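PDB 2FH5: signal recognition particle receptor subunit beta from Mus musculus, which binds GTP as a subunit of the signal recognition particle receptor, which helps target nascent secretory proteins to the endoplasmic reticulum membrane. Local coordinates for residues S43-V48 with S55-D60; V48-G53 with W209-A214; A81-V86 with S117-C122; A89-E94 with M129-K134; Q139-L144 with E174-Q179. One frame throughout, in Å; residues are numbered along the deposited sequence.

The five contacts grade from the core of a P-loop GTPase domain to its surface. Contact 3, near the centre of the chain, is a parallel pair of buried strands, and contact 1, partly exposed, is the antiparallel hairpin at one edge of the same sheet. Both rest on backbone hydrogen bonds. Contact 2 shares Val48 with contact 1 and sets the C-terminal helix against the hairpin loop by methyl packing; its Trp209 also touches both strands of contact 3. Contacts 4 and 5 both use helix 133-150. The first is a partly exposed meeting of the start of helix 91-110 with the loop leading into helix 133-150, whereas the second is buried and combines aromatic packing with a carboxylate-to-amide bond.

Contact 1 of 5, residues S43-V48 with S55-D60; sequences SAIYKV and SLTLID
Leu58 has CG anti to its carbonyl carbon (chi1 -49°), which puts that atom 3.6 Å from Tyr46 CB; Tyr46 has CG anti to its backbone N (chi1 178°), which brings the ring's CG to 4.0 Å from Leu58 CD1, an oblique approach. Just past the strand end, Val48 CG2 reaches Leu56 CD1 at 3.7 Å, two methyl branches in direct contact. The backbones form an antiparallel beta hairpin, with strand directions 148° apart. Tyr46 and Leu56 are a hydrogen-bonded pair: Tyr46 N to Leu56 O spans 2.8 Å and is nearly straight, and Leu56 N returns 2.9 Å to Tyr46 O. Ala44 and Leu58 form the second such pair, more bent in both directions. On the other face stand Ser43, Ile45 and Lys47 opposite Ile59, Thr57 and Ser55; the Lys47 chain bends at chi2, bringing CD to 4.0 Å from Ser55 CB, and NZ lies 3.6 Å from the same carbon. Tyr46 OH bonds to Glu207 of helix 204-213, and Ser43 OG to a polar side chain of the other protein in the assembly. Leu58 packs on Phe24 of helix 20-29 and Leu56 on Leu210 of helix 204-213, while strand 55-60 continues the sheet through backbone bonds to strand 9-13.

Contact 2 of 5, residues V48-G53 with W209-A214; sequences VNNNRG and WLAKIA
Val48 and Ala211 carry the apolar part of this contact. Val48 CG1, anti to its own backbone N (chi1 169°), comes 3.4 Å from Ala211 CB and lies similarly close to Ala211 CA, so one methyl rests against both side chain and backbone of the helix. The other branch, CG2, is 3.5 Å from Ala214 CB, the last side chain of the protein. The valine thus uses its two methyls on two alanines three residues apart in sequence.

The polar approach is looser. Asn50 ND2 stands 3.4 Å from Ala211 O, a carbonyl that accepts the backbone N of Ala214 at 3.0 Å. Within the loop, Asn50 to Gly53 form a type I beta turn. Asn50 CG sits between its backbone N and carbonyl carbon (chi1 63°), and the amide oxygen OD1 takes a weak bond from Gly53 N at 3.0 Å. The positive phi of Gly53 favours glycine there.

At the helix end, Arg80 binds Ile213 O, and Lys212 forms a salt bridge with Glu185. Leu210, Ile213 and Ala214 also touch Leu56, linking this packing to the hairpin. The chemistry is therefore chiefly that of small methyl groups: 174 Å² is buried in all, and the closest meetings, those of the Val48 methyls with Ala211 and Ala214, are apolar and undirected.

Contact 3 of 5, residues A81-V86 with S117-C122; sequences AVVFVV and SLLIAC
Phe84 N donates to Leu119 O at 2.7 Å, the shortest of five backbone hydrogen bonds between these strands, and nearly straight at 173°. The chains run parallel, 20° apart in direction, and the donors alternate: Leu119 N gives 2.8 Å to Val82 O, and Ala121 N gives 2.9 Å to Phe84 O with the donor tilted 32° from the carbonyl plane. Phe84 therefore uses its N and its O on Leu119 and Ala121, the pattern of a parallel pair. The two strands belong to a beta-alpha-beta unit, strand 79-87, helix 91-110, strand 117-123, inside the P-loop NTPase sheet, between strands 9-13 and 184-188. On the face towards that helix, Ile120 CD1 reaches Phe84 CB at 4.0 Å, while Ile120 CG2 meets Val86 CG2 at the same distance. Val86 CG2 also lies in the plane of the Phe84 ring, at its edge, and the ring meets that of Phe101 in helix 91-110. Leu118 CD1 leans across to Val82 CG1, 4.1 Å away. On the opposite face Val83 CG1 touches Ala121 CB at 3.9 Å, and Trp209 of helix 204-213 covers Ala81, Val83 and Leu119. Val85, on that face too, touches Ser18 of the GTP-binding P-loop.

Contact 4 of 5, residues A89-E94 with M129-K134; sequences AAFQRE and MAKSAK
Ala89 meets Met129 and Ala130 where the loop before helix 91-110 passes the loop before helix 133-150, its CA 4.0 Å from Ala130 CA. Its CB is also 4.0 Å from Met129 CG, and the methionine, bent at chi3, brings CE to 3.1 Å from Ala89 O, close for a methyl against a carbonyl oxygen. Phe91, the first residue of helix 91-110, comes within 4.4 Å of Lys131 CG through CD2, an oblique approach to the ring; Ile136 and Leu140 of helix 133-150 also pack on it. The 129-134 segment closely follows Asn123-Lys124-Gln125-Asp126, the GTP-binding NKxD motif of GTPases, whose Gln125 bonds to Lys131 O through NE2 and touches Ala130. Gln92 then crosses Lys131 at about a right angle, with NE2 3.4 Å from Lys131 CD and CG 3.2 Å from NZ. The lysine folds at chi2, chi3 and chi4, and its ammonium returns to its own loop, where NZ donates to Met129 O at 3.1 Å.

Contact 5 of 5, residues Q139-L144 with E174-Q179; sequences QLEKEL and EFEFSQ
Leu144 and Phe177 meet at about a right angle, Leu144 CD1 sitting 3.5 Å from Phe177 CZ. The same methyl is 3.6 Å from Phe175 CE2, so it fills the hollow between two rings. Those rings also touch each other: Phe175 CE2 stands 4.1 Å above the plane of Phe177, over its centre. One turn back on the helix, Leu140 CB reaches the rim of Phe177, near its plane. Phe175, for its part, turns an edge to the helix, with Glu141 CA in its plane. Glu141 is the helix side chain that comes closest to the 174-179 segment. Its chain runs extended beyond CG across Phe177, and CG comes 3.4 Å from Phe177 CD2. At its tip OE2 accepts Phe177 N at 2.9 Å, an almost straight bond (165°) that arrives from above the carboxylate plane, 36° out of it. Water 2 bridges the same oxygen to Ser178 N, and Gln137 of the same helix donates to it as well. Glu176 CB lies 3.7 Å from Glu141 OE2, but its carboxylate pairs with Lys173. The chemistry implies a division of labour: leucines and phenylalanines pack on the buried side, while several N-H and water donors grip Glu141 OE2, which would probably favour its charged form.

Contact 1 of 5, residues S43-V48 with S55-D60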
# COMPACT_ATOMS: atom_id res chain seq x y z
N SER B 43 6.15 -8.09 -3.68
CA SER B 43 6.18 -9.40 -3.06
C SER B 43 7.50 -9.63 -2.34
O SER B 43 8.51 -8.98 -2.65
CB SER B 43 6.01 -10.45 -4.15
OG SER B 43 7.08 -10.36 -5.07
N ALA B 44 7.49 -10.55 -1.39
CA ALA B 44 8.67 -10.89 -0.62
C ALA B 44 8.42 -12.17 0.18
O ALA B 44 7.27 -12.52 0.48
CB ALA B 44 9.02 -9.76 0.30
N ILE B 45 9.50 -12.86 0.55
CA ILE B 45 9.39 -14.10 1.29
C ILE B 45 9.19 -13.90 2.79
O ILE B 45 9.88 -13.11 3.43
CB ILE B 45 10.63 -14.97 1.03
CG1 ILE B 45 10.59 -15.49 -0.40
CG2 ILE B 45 10.67 -16.13 2.01
CD1 ILE B 45 11.90 -16.11 -0.85
N TYR B 46 8.25 -14.65 3.36
CA TYR B 46 7.97 -14.56 4.78
C TYR B 46 8.25 -15.91 5.47
O TYR B 46 7.65 -16.92 5.13
CB TYR B 46 6.50 -14.16 4.99
CG TYR B 46 6.04 -14.08 6.43
CD1 TYR B 46 6.47 -13.06 7.27
CD2 TYR B 46 5.14 -15.01 6.95
CE1 TYR B 46 6.02 -12.97 8.60
CE2 TYR B 46 4.68 -14.93 8.26
CZ TYR B 46 5.12 -13.91 9.08
OH TYR B 46 4.67 -13.84 10.39
N LYS B 47 9.18 -15.93 6.43
CA LYS B 47 9.49 -17.15 7.17
C LYS B 47 8.51 -17.20 8.34
O LYS B 47 8.53 -16.35 9.22
CB LYS B 47 10.92 -17.15 7.70
CG LYS B 47 12.00 -17.14 6.62
CD LYS B 47 11.93 -18.35 5.71
CE LYS B 47 13.06 -18.31 4.68
NZ LYS B 47 12.98 -19.42 3.68
N VAL B 48 7.66 -18.21 8.31
CA VAL B 48 6.64 -18.41 9.33
C VAL B 48 7.17 -18.64 10.75
O VAL B 48 8.27 -19.15 10.95
CB VAL B 48 5.72 -19.56 8.90
CG1 VAL B 48 4.82 -19.97 10.04
CG2 VAL B 48 4.89 -19.12 7.72
N SER B 55 8.08 -21.24 4.41
CA SER B 55 8.17 -19.94 3.78
C SER B 55 6.95 -19.70 2.90
O SER B 55 6.53 -20.57 2.14
CB SER B 55 9.44 -19.85 2.94
OG SER B 55 9.32 -20.59 1.74
N LEU B 56 6.38 -18.51 3.01
CA LEU B 56 5.23 -18.11 2.20
C LEU B 56 5.67 -16.91 1.35
O LEU B 56 6.62 -16.21 1.70
CB LEU B 56 4.06 -17.71 3.11
CG LEU B 56 3.39 -18.78 3.99
CD1 LEU B 56 2.49 -18.14 5.04
CD2 LEU B 56 2.56 -19.71 3.09
N THR B 57 5.04 -16.68 0.21
CA THR B 57 5.38 -15.51 -0.58
C THR B 57 4.26 -14.47 -0.40
O THR B 57 3.18 -14.62 -0.96
CB THR B 57 5.49 -15.82 -2.07
OG1 THR B 57 6.66 -16.59 -2.30
CG2 THR B 57 5.59 -14.53 -2.89
N LEU B 58 4.49 -13.45 0.41
CA LEU B 58 3.47 -12.42 0.60
C LEU B 58 3.46 -11.57 -0.66
O LEU B 58 4.52 -11.20 -1.18
CB LEU B 58 3.80 -11.55 1.81
CG LEU B 58 4.16 -12.24 3.13
CD1 LEU B 58 4.24 -11.20 4.23
CD2 LEU B 58 3.12 -13.28 3.50
N ILE B 59 2.25 -11.30 -1.18
CA ILE B 59 2.06 -10.46 -2.36
C ILE B 59 1.03 -9.38 -2.01
O ILE B 59 -0.14 -9.67 -1.72
CB ILE B 59 1.52 -11.26 -3.54
CG1 ILE B 59 2.53 -12.32 -3.96
CG2 ILE B 59 1.22 -10.33 -4.69
CD1 ILE B 59 2.05 -13.15 -5.17
N ASP B 60 1.49 -8.13 -2.00
CA ASP B 60 0.66 -6.97 -1.68
C ASP B 60 0.03 -6.45 -2.96
O ASP B 60 0.74 -6.02 -3.83
CB ASP B 60 1.58 -5.90 -1.03
CG ASP B 60 0.93 -4.50 -0.89
OD1 ASP B 60 -0.29 -4.40 -0.64
OD2 ASP B 60 1.67 -3.49 -1.02

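Contact 2 of 5, residues V48-G53 with W209-A214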
# COMPACT_ATOMS: atom_id res chain seq x y z
N VAL B 48 7.66 -18.21 8.31
CA VAL B 48 6.64 -18.41 9.33
C VAL B 48 7.17 -18.64 10.75
O VAL B 48 8.27 -19.15 10.95
CB VAL B 48 5.72 -19.56 8.90
CG1 VAL B 48 4.82 -19.97 10.04
CG2 VAL B 48 4.89 -19.12 7.72
N ASN B 49 6.35 -18.26 11.74
CA ASN B 49 6.69 -18.38 13.16
C ASN B 49 6.74 -19.79 13.77
O ASN B 49 7.24 -19.96 14.88
CB ASN B 49 5.72 -17.53 13.99
CG ASN B 49 6.16 -16.08 14.10
OD1 ASN B 49 6.47 -15.43 13.09
ND2 ASN B 49 6.18 -15.55 15.32
N ASN B 50 6.23 -20.80 13.06
CA ASN B 50 6.26 -22.16 13.61
C ASN B 50 7.62 -22.87 13.48
O ASN B 50 8.52 -22.41 12.77
CB ASN B 50 5.13 -23.03 13.00
CG ASN B 50 5.26 -23.25 11.49
OD1 ASN B 50 6.32 -23.58 10.98
ND2 ASN B 50 4.15 -23.08 10.78
N ASN B 51 7.75 -23.98 14.20
CA ASN B 51 8.96 -24.80 14.25
C ASN B 51 9.64 -25.05 12.91
O ASN B 51 10.82 -24.71 12.74
CB ASN B 51 8.63 -26.14 14.90
CG ASN B 51 7.94 -25.96 16.24
OD1 ASN B 51 8.56 -25.51 17.21
ND2 ASN B 51 6.66 -26.31 16.30
N ARG B 52 8.92 -25.65 11.97
CA ARG B 52 9.48 -25.95 10.65
C ARG B 52 9.88 -24.67 9.90
O ARG B 52 10.70 -24.70 8.98
CB ARG B 52 8.47 -26.74 9.81
CG ARG B 52 8.21 -28.14 10.32
CD ARG B 52 7.20 -28.87 9.44
NE ARG B 52 6.95 -30.23 9.90
CZ ARG B 52 6.10 -31.08 9.32
NH1 ARG B 52 5.41 -30.70 8.25
NH2 ARG B 52 5.94 -32.30 9.81
N GLY B 53 9.29 -23.54 10.31
CA GLY B 53 9.58 -22.26 9.69
C GLY B 53 9.37 -22.26 8.18
O GLY B 53 10.26 -21.86 7.42
N TRP B 209 -2.30 -16.92 12.39
CA TRP B 209 -3.06 -17.46 11.26
C TRP B 209 -2.17 -17.79 10.07
O TRP B 209 -2.30 -18.84 9.46
CB TRP B 209 -4.14 -16.48 10.81
CG TRP B 209 -5.01 -16.95 9.66
CD1 TRP B 209 -6.14 -17.70 9.73
CD2 TRP B 209 -4.82 -16.66 8.26
NE1 TRP B 209 -6.68 -17.88 8.48
CE2 TRP B 209 -5.89 -17.25 7.56
CE3 TRP B 209 -3.85 -15.95 7.54
CZ2 TRP B 209 -6.02 -17.15 6.16
CZ3 TRP B 209 -3.98 -15.85 6.15
CH2 TRP B 209 -5.06 -16.44 5.48
N LEU B 210 -1.27 -16.87 9.73
CA LEU B 210 -0.36 -17.11 8.62
C LEU B 210 0.45 -18.38 8.88
O LEU B 210 0.67 -19.18 7.98
CB LEU B 210 0.57 -15.92 8.43
CG LEU B 210 -0.03 -14.76 7.62
CD1 LEU B 210 0.86 -13.54 7.77
CD2 LEU B 210 -0.14 -15.17 6.15
N ALA B 211 0.90 -18.55 10.12
CA ALA B 211 1.64 -19.74 10.50
C ALA B 211 0.76 -20.98 10.26
O ALA B 211 1.15 -21.93 9.56
CB ALA B 211 2.04 -19.64 11.96
N LYS B 212 -0.44 -20.93 10.84
CA LYS B 212 -1.41 -22.00 10.73
C LYS B 212 -1.75 -22.44 9.31
O LYS B 212 -2.05 -23.60 9.07
CB LYS B 212 -2.68 -21.57 11.48
CG LYS B 212 -3.94 -22.32 11.13
CD LYS B 212 -5.13 -21.67 11.84
CE LYS B 212 -6.46 -22.15 11.28
NZ LYS B 212 -7.58 -21.64 12.12
N ILE B 213 -1.70 -21.53 8.34
CA ILE B 213 -2.04 -21.93 6.97
C ILE B 213 -0.84 -22.23 6.09
O ILE B 213 -1.00 -22.63 4.95
CB ILE B 213 -2.93 -20.85 6.27
CG1 ILE B 213 -2.16 -19.55 6.03
CG2 ILE B 213 -4.14 -20.57 7.13
CD1 ILE B 213 -1.34 -19.52 4.74
N ALA B 214 0.36 -22.06 6.64
CA ALA B 214 1.59 -22.28 5.86
C ALA B 214 1.83 -23.73 5.41
O ALA B 214 1.31 -24.66 6.05
CB ALA B 214 2.81 -21.77 6.65
OXT ALA B 214 2.57 -23.91 4.41

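Contact 3 of 5, residues A81-V86 with S117-C122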
# COMPACT_ATOMS: atom_id res chain seq x y z
N ALA B 81 -3.56 -18.63 0.13
CA ALA B 81 -4.43 -17.88 1.03
C ALA B 81 -4.60 -16.44 0.59
O ALA B 81 -3.75 -15.88 -0.10
CB ALA B 81 -3.88 -17.93 2.44
N VAL B 82 -5.71 -15.85 1.00
CA VAL B 82 -6.04 -14.48 0.67
C VAL B 82 -6.40 -13.78 1.96
O VAL B 82 -7.18 -14.32 2.74
CB VAL B 82 -7.26 -14.40 -0.26
CG1 VAL B 82 -7.67 -12.93 -0.51
CG2 VAL B 82 -6.94 -15.09 -1.56
N VAL B 83 -5.81 -12.61 2.19
CA VAL B 83 -6.10 -11.79 3.37
C VAL B 83 -6.77 -10.56 2.82
O VAL B 83 -6.15 -9.79 2.06
CB VAL B 83 -4.84 -11.34 4.11
CG1 VAL B 83 -5.23 -10.47 5.32
CG2 VAL B 83 -4.05 -12.56 4.55
N PHE B 84 -8.03 -10.39 3.16
CA PHE B 84 -8.78 -9.23 2.70
C PHE B 84 -8.70 -8.23 3.85
O PHE B 84 -9.26 -8.46 4.93
CB PHE B 84 -10.24 -9.64 2.39
CG PHE B 84 -11.05 -8.56 1.72
CD1 PHE B 84 -11.56 -7.48 2.46
CD2 PHE B 84 -11.29 -8.61 0.35
CE1 PHE B 84 -12.31 -6.46 1.83
CE2 PHE B 84 -12.04 -7.59 -0.30
CZ PHE B 84 -12.55 -6.52 0.44
N VAL B 85 -7.98 -7.13 3.63
CA VAL B 85 -7.81 -6.10 4.65
C VAL B 85 -8.92 -5.07 4.70
O VAL B 85 -9.37 -4.56 3.68
CB VAL B 85 -6.48 -5.40 4.45
CG1 VAL B 85 -6.23 -4.46 5.60
CG2 VAL B 85 -5.37 -6.44 4.31
N VAL B 86 -9.36 -4.74 5.90
CA VAL B 86 -10.45 -3.78 6.10
C VAL B 86 -10.07 -2.66 7.08
O VAL B 86 -9.57 -2.92 8.17
CB VAL B 86 -11.70 -4.50 6.68
CG1 VAL B 86 -12.85 -3.50 6.89
CG2 VAL B 86 -12.11 -5.60 5.75
N SER B 117 -7.52 -20.48 1.34
CA SER B 117 -8.07 -20.19 2.64
C SER B 117 -8.23 -18.64 2.63
O SER B 117 -7.42 -17.93 2.04
CB SER B 117 -7.06 -20.67 3.69
OG SER B 117 -7.48 -20.36 5.00
N LEU B 118 -9.27 -18.11 3.28
CA LEU B 118 -9.52 -16.67 3.28
C LEU B 118 -9.65 -15.99 4.64
O LEU B 118 -10.41 -16.43 5.49
CB LEU B 118 -10.77 -16.39 2.44
CG LEU B 118 -11.49 -15.05 2.59
CD1 LEU B 118 -10.63 -13.88 2.12
CD2 LEU B 118 -12.76 -15.11 1.76
N LEU B 119 -8.92 -14.90 4.86
CA LEU B 119 -9.02 -14.19 6.13
C LEU B 119 -9.51 -12.77 5.91
O LEU B 119 -9.17 -12.13 4.92
CB LEU B 119 -7.66 -14.15 6.85
CG LEU B 119 -7.60 -13.34 8.16
CD1 LEU B 119 -8.29 -14.10 9.28
CD2 LEU B 119 -6.14 -13.08 8.53
N ILE B 120 -10.32 -12.30 6.84
CA ILE B 120 -10.81 -10.94 6.78
C ILE B 120 -10.10 -10.27 7.96
O ILE B 120 -10.49 -10.48 9.11
CB ILE B 120 -12.34 -10.85 7.01
CG1 ILE B 120 -13.07 -11.84 6.09
CG2 ILE B 120 -12.80 -9.39 6.81
CD1 ILE B 120 -12.95 -11.49 4.64
N ALA B 121 -9.06 -9.48 7.68
CA ALA B 121 -8.30 -8.80 8.72
C ALA B 121 -8.85 -7.41 8.96
O ALA B 121 -8.67 -6.51 8.13
CB ALA B 121 -6.85 -8.72 8.35
N CYS B 122 -9.51 -7.26 10.10
CA CYS B 122 -10.11 -6.01 10.49
C CYS B 122 -8.99 -5.18 11.12
O CYS B 122 -8.71 -5.27 12.32
CB CYS B 122 -11.26 -6.31 11.44
SG CYS B 122 -12.53 -7.37 10.65

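Contact 4 of 5, residues A89-E94 with M129-K134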
# COMPACT_ATOMS: atom_id res chain seq x y z
N ALA B 89 -11.84 1.48 11.15
CA ALA B 89 -12.26 2.81 11.60
C ALA B 89 -13.13 3.52 10.57
O ALA B 89 -13.96 4.33 10.92
CB ALA B 89 -11.03 3.67 11.92
N ALA B 90 -12.91 3.22 9.29
CA ALA B 90 -13.70 3.86 8.23
C ALA B 90 -14.80 2.93 7.73
O ALA B 90 -15.55 3.27 6.80
CB ALA B 90 -12.78 4.27 7.06
N PHE B 91 -14.89 1.76 8.35
CA PHE B 91 -15.86 0.77 7.93
C PHE B 91 -17.29 1.29 7.74
O PHE B 91 -17.91 1.02 6.71
CB PHE B 91 -15.84 -0.41 8.90
CG PHE B 91 -16.68 -1.55 8.45
CD1 PHE B 91 -16.32 -2.28 7.33
CD2 PHE B 91 -17.87 -1.84 9.09
CE1 PHE B 91 -17.15 -3.28 6.84
CE2 PHE B 91 -18.71 -2.84 8.61
CZ PHE B 91 -18.35 -3.56 7.48
N GLN B 92 -17.81 2.03 8.71
CA GLN B 92 -19.18 2.56 8.62
C GLN B 92 -19.50 3.28 7.32
O GLN B 92 -20.59 3.10 6.76
CB GLN B 92 -19.48 3.48 9.80
CG GLN B 92 -19.31 2.82 11.16
CD GLN B 92 -20.43 1.82 11.49
OE1 GLN B 92 -20.81 0.98 10.66
NE2 GLN B 92 -20.93 1.89 12.73
N ARG B 93 -18.59 4.12 6.83
CA ARG B 93 -18.90 4.82 5.59
C ARG B 93 -18.55 4.02 4.34
O ARG B 93 -19.17 4.18 3.30
CB ARG B 93 -18.21 6.19 5.56
CG ARG B 93 -16.75 6.22 6.01
CD ARG B 93 -16.09 7.56 5.65
NE ARG B 93 -15.46 7.54 4.33
CZ ARG B 93 -14.15 7.37 4.13
NH1 ARG B 93 -13.34 7.22 5.18
NH2 ARG B 93 -13.65 7.34 2.90
N GLU B 94 -17.61 3.09 4.47
CA GLU B 94 -17.16 2.30 3.33
C GLU B 94 -17.80 0.94 3.12
O GLU B 94 -17.51 0.28 2.13
CB GLU B 94 -15.64 2.15 3.41
CG GLU B 94 -14.87 3.47 3.30
CD GLU B 94 -13.43 3.32 3.70
OE1 GLU B 94 -13.01 2.19 4.04
OE2 GLU B 94 -12.70 4.33 3.70
N MET B 129 -12.44 4.84 17.28
CA MET B 129 -13.73 4.57 16.65
C MET B 129 -13.80 3.26 15.82
O MET B 129 -14.74 3.08 15.04
CB MET B 129 -14.10 5.76 15.75
CG MET B 129 -13.25 5.88 14.46
SD MET B 129 -13.33 7.50 13.57
CE MET B 129 -14.51 7.12 12.22
N ALA B 130 -12.84 2.36 16.00
CA ALA B 130 -12.80 1.13 15.21
C ALA B 130 -13.86 0.08 15.55
O ALA B 130 -14.00 -0.34 16.70
CB ALA B 130 -11.42 0.52 15.32
N LYS B 131 -14.60 -0.35 14.53
CA LYS B 131 -15.63 -1.37 14.70
C LYS B 131 -14.93 -2.71 14.92
O LYS B 131 -13.87 -2.97 14.34
CB LYS B 131 -16.53 -1.44 13.47
CG LYS B 131 -17.20 -0.14 13.11
CD LYS B 131 -18.29 0.24 14.10
CE LYS B 131 -17.97 1.55 14.82
NZ LYS B 131 -17.63 2.68 13.88
N SER B 132 -15.53 -3.56 15.75
CA SER B 132 -14.95 -4.86 16.04
C SER B 132 -15.08 -5.80 14.85
O SER B 132 -15.88 -5.54 13.95
CB SER B 132 -15.67 -5.48 17.23
OG SER B 132 -16.98 -5.90 16.84
N ALA B 133 -14.31 -6.89 14.87
CA ALA B 133 -14.37 -7.89 13.81
C ALA B 133 -15.73 -8.59 13.85
O ALA B 133 -16.26 -9.04 12.83
CB ALA B 133 -13.25 -8.90 13.96
N LYS B 134 -16.31 -8.65 15.04
CA LYS B 134 -17.62 -9.28 15.19
C LYS B 134 -18.65 -8.43 14.46
O LYS B 134 -19.43 -8.94 13.65
CB LYS B 134 -17.94 -9.42 16.69
CG LYS B 134 -19.27 -10.08 17.02
CD LYS B 134 -19.30 -10.45 18.51
CE LYS B 134 -20.67 -10.92 18.98
NZ LYS B 134 -21.69 -9.83 18.94

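Contact 5 of 5, residues Q139-L144 with E174-Q179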
# COMPACT_ATOMS: atom_id res chain seq x y z
N GLN B 139 -22.26 -6.93 9.72
CA GLN B 139 -22.68 -6.00 8.67
C GLN B 139 -22.30 -6.48 7.26
O GLN B 139 -23.02 -6.22 6.30
CB GLN B 139 -22.10 -4.62 8.95
CG GLN B 139 -22.65 -4.00 10.22
CD GLN B 139 -24.18 -3.92 10.21
OE1 GLN B 139 -24.77 -3.19 9.39
NE2 GLN B 139 -24.83 -4.68 11.11
N LEU B 140 -21.19 -7.19 7.13
CA LEU B 140 -20.84 -7.69 5.80
C LEU B 140 -21.79 -8.80 5.35
O LEU B 140 -22.11 -8.89 4.16
CB LEU B 140 -19.42 -8.21 5.77
CG LEU B 140 -18.39 -7.11 5.64
CD1 LEU B 140 -17.04 -7.70 5.95
CD2 LEU B 140 -18.48 -6.50 4.22
N GLU B 141 -22.23 -9.65 6.28
CA GLU B 141 -23.16 -10.72 5.92
C GLU B 141 -24.48 -10.09 5.46
O GLU B 141 -25.01 -10.43 4.40
CB GLU B 141 -23.40 -11.67 7.10
CG GLU B 141 -22.12 -12.39 7.51
CD GLU B 141 -22.32 -13.46 8.56
OE1 GLU B 141 -23.13 -13.26 9.49
OE2 GLU B 141 -21.63 -14.50 8.47
N LYS B 142 -24.98 -9.15 6.26
CA LYS B 142 -26.22 -8.48 5.92
C LYS B 142 -26.10 -7.83 4.53
O LYS B 142 -27.03 -7.87 3.74
CB LYS B 142 -26.53 -7.44 7.00
CG LYS B 142 -27.58 -6.40 6.61
CD LYS B 142 -27.83 -5.39 7.74
CE LYS B 142 -28.86 -4.33 7.32
NZ LYS B 142 -29.13 -3.32 8.39
N GLU B 143 -24.95 -7.25 4.23
CA GLU B 143 -24.72 -6.58 2.96
C GLU B 143 -24.52 -7.53 1.77
O GLU B 143 -25.00 -7.28 0.67
CB GLU B 143 -23.51 -5.66 3.10
CG GLU B 143 -23.36 -4.67 1.97
CD GLU B 143 -24.41 -3.58 2.03
OE1 GLU B 143 -24.61 -3.00 3.13
OE2 GLU B 143 -25.02 -3.30 0.97
N LEU B 144 -23.80 -8.63 1.96
CA LEU B 144 -23.60 -9.56 0.86
C LEU B 144 -24.97 -10.21 0.58
O LEU B 144 -25.28 -10.60 -0.54
CB LEU B 144 -22.57 -10.61 1.26
CG LEU B 144 -21.15 -10.07 1.47
CD1 LEU B 144 -20.31 -11.08 2.21
CD2 LEU B 144 -20.54 -9.75 0.13
N GLU B 174 -30.88 -16.51 4.60
CA GLU B 174 -30.06 -15.31 4.80
C GLU B 174 -28.56 -15.65 4.78
O GLU B 174 -28.10 -16.50 5.55
CB GLU B 174 -30.43 -14.63 6.12
CG GLU B 174 -31.92 -14.29 6.23
CD GLU B 174 -32.30 -12.97 5.55
OE1 GLU B 174 -32.04 -11.90 6.15
OE2 GLU B 174 -32.86 -12.99 4.43
N PHE B 175 -27.81 -14.97 3.91
CA PHE B 175 -26.38 -15.21 3.77
C PHE B 175 -25.55 -15.16 5.04
O PHE B 175 -25.77 -14.32 5.90
CB PHE B 175 -25.74 -14.21 2.80
CG PHE B 175 -24.26 -14.43 2.63
CD1 PHE B 175 -23.79 -15.45 1.82
CD2 PHE B 175 -23.35 -13.72 3.39
CE1 PHE B 175 -22.44 -15.77 1.78
CE2 PHE B 175 -21.99 -14.04 3.36
CZ PHE B 175 -21.55 -15.07 2.55
N GLU B 176 -24.57 -16.05 5.12
CA GLU B 176 -23.64 -16.11 6.25
C GLU B 176 -22.38 -16.72 5.69
O GLU B 176 -22.45 -17.56 4.81
CB GLU B 176 -24.19 -16.97 7.39
CG GLU B 176 -25.13 -16.22 8.31
CD GLU B 176 -25.79 -17.12 9.35
OE1 GLU B 176 -25.09 -17.64 10.25
OE2 GLU B 176 -27.02 -17.29 9.26
N PHE B 177 -21.23 -16.30 6.19
CA PHE B 177 -19.95 -16.83 5.71
C PHE B 177 -19.80 -18.33 5.92
O PHE B 177 -19.16 -19.00 5.10
CB PHE B 177 -18.80 -16.08 6.37
CG PHE B 177 -18.62 -14.67 5.85
CD1 PHE B 177 -18.06 -14.43 4.60
CD2 PHE B 177 -19.02 -13.57 6.63
CE1 PHE B 177 -17.90 -13.11 4.11
CE2 PHE B 177 -18.87 -12.25 6.16
CZ PHE B 177 -18.31 -12.02 4.90
N SER B 178 -20.36 -18.87 6.99
CA SER B 178 -20.28 -20.32 7.27
C SER B 178 -20.91 -21.20 6.16
O SER B 178 -20.52 -22.35 5.99
CB SER B 178 -20.94 -20.65 8.60
OG SER B 178 -22.33 -20.41 8.54
N GLN B 179 -21.86 -20.67 5.41
CA GLN B 179 -22.50 -21.42 4.33
C GLN B 179 -21.56 -21.57 3.13
O GLN B 179 -21.88 -22.22 2.13
CB GLN B 179 -23.77 -20.71 3.85
CG GLN B 179 -24.65 -20.19 4.95
CD GLN B 179 -25.74 -19.30 4.42
OE1 GLN B 179 -25.82 -19.05 3.21
NE2 GLN B 179 -26.60 -18.80 5.32
O HOH W 1 -23.03 -15.68 11.22
O HOH W 2 -20.85 -17.08 9.41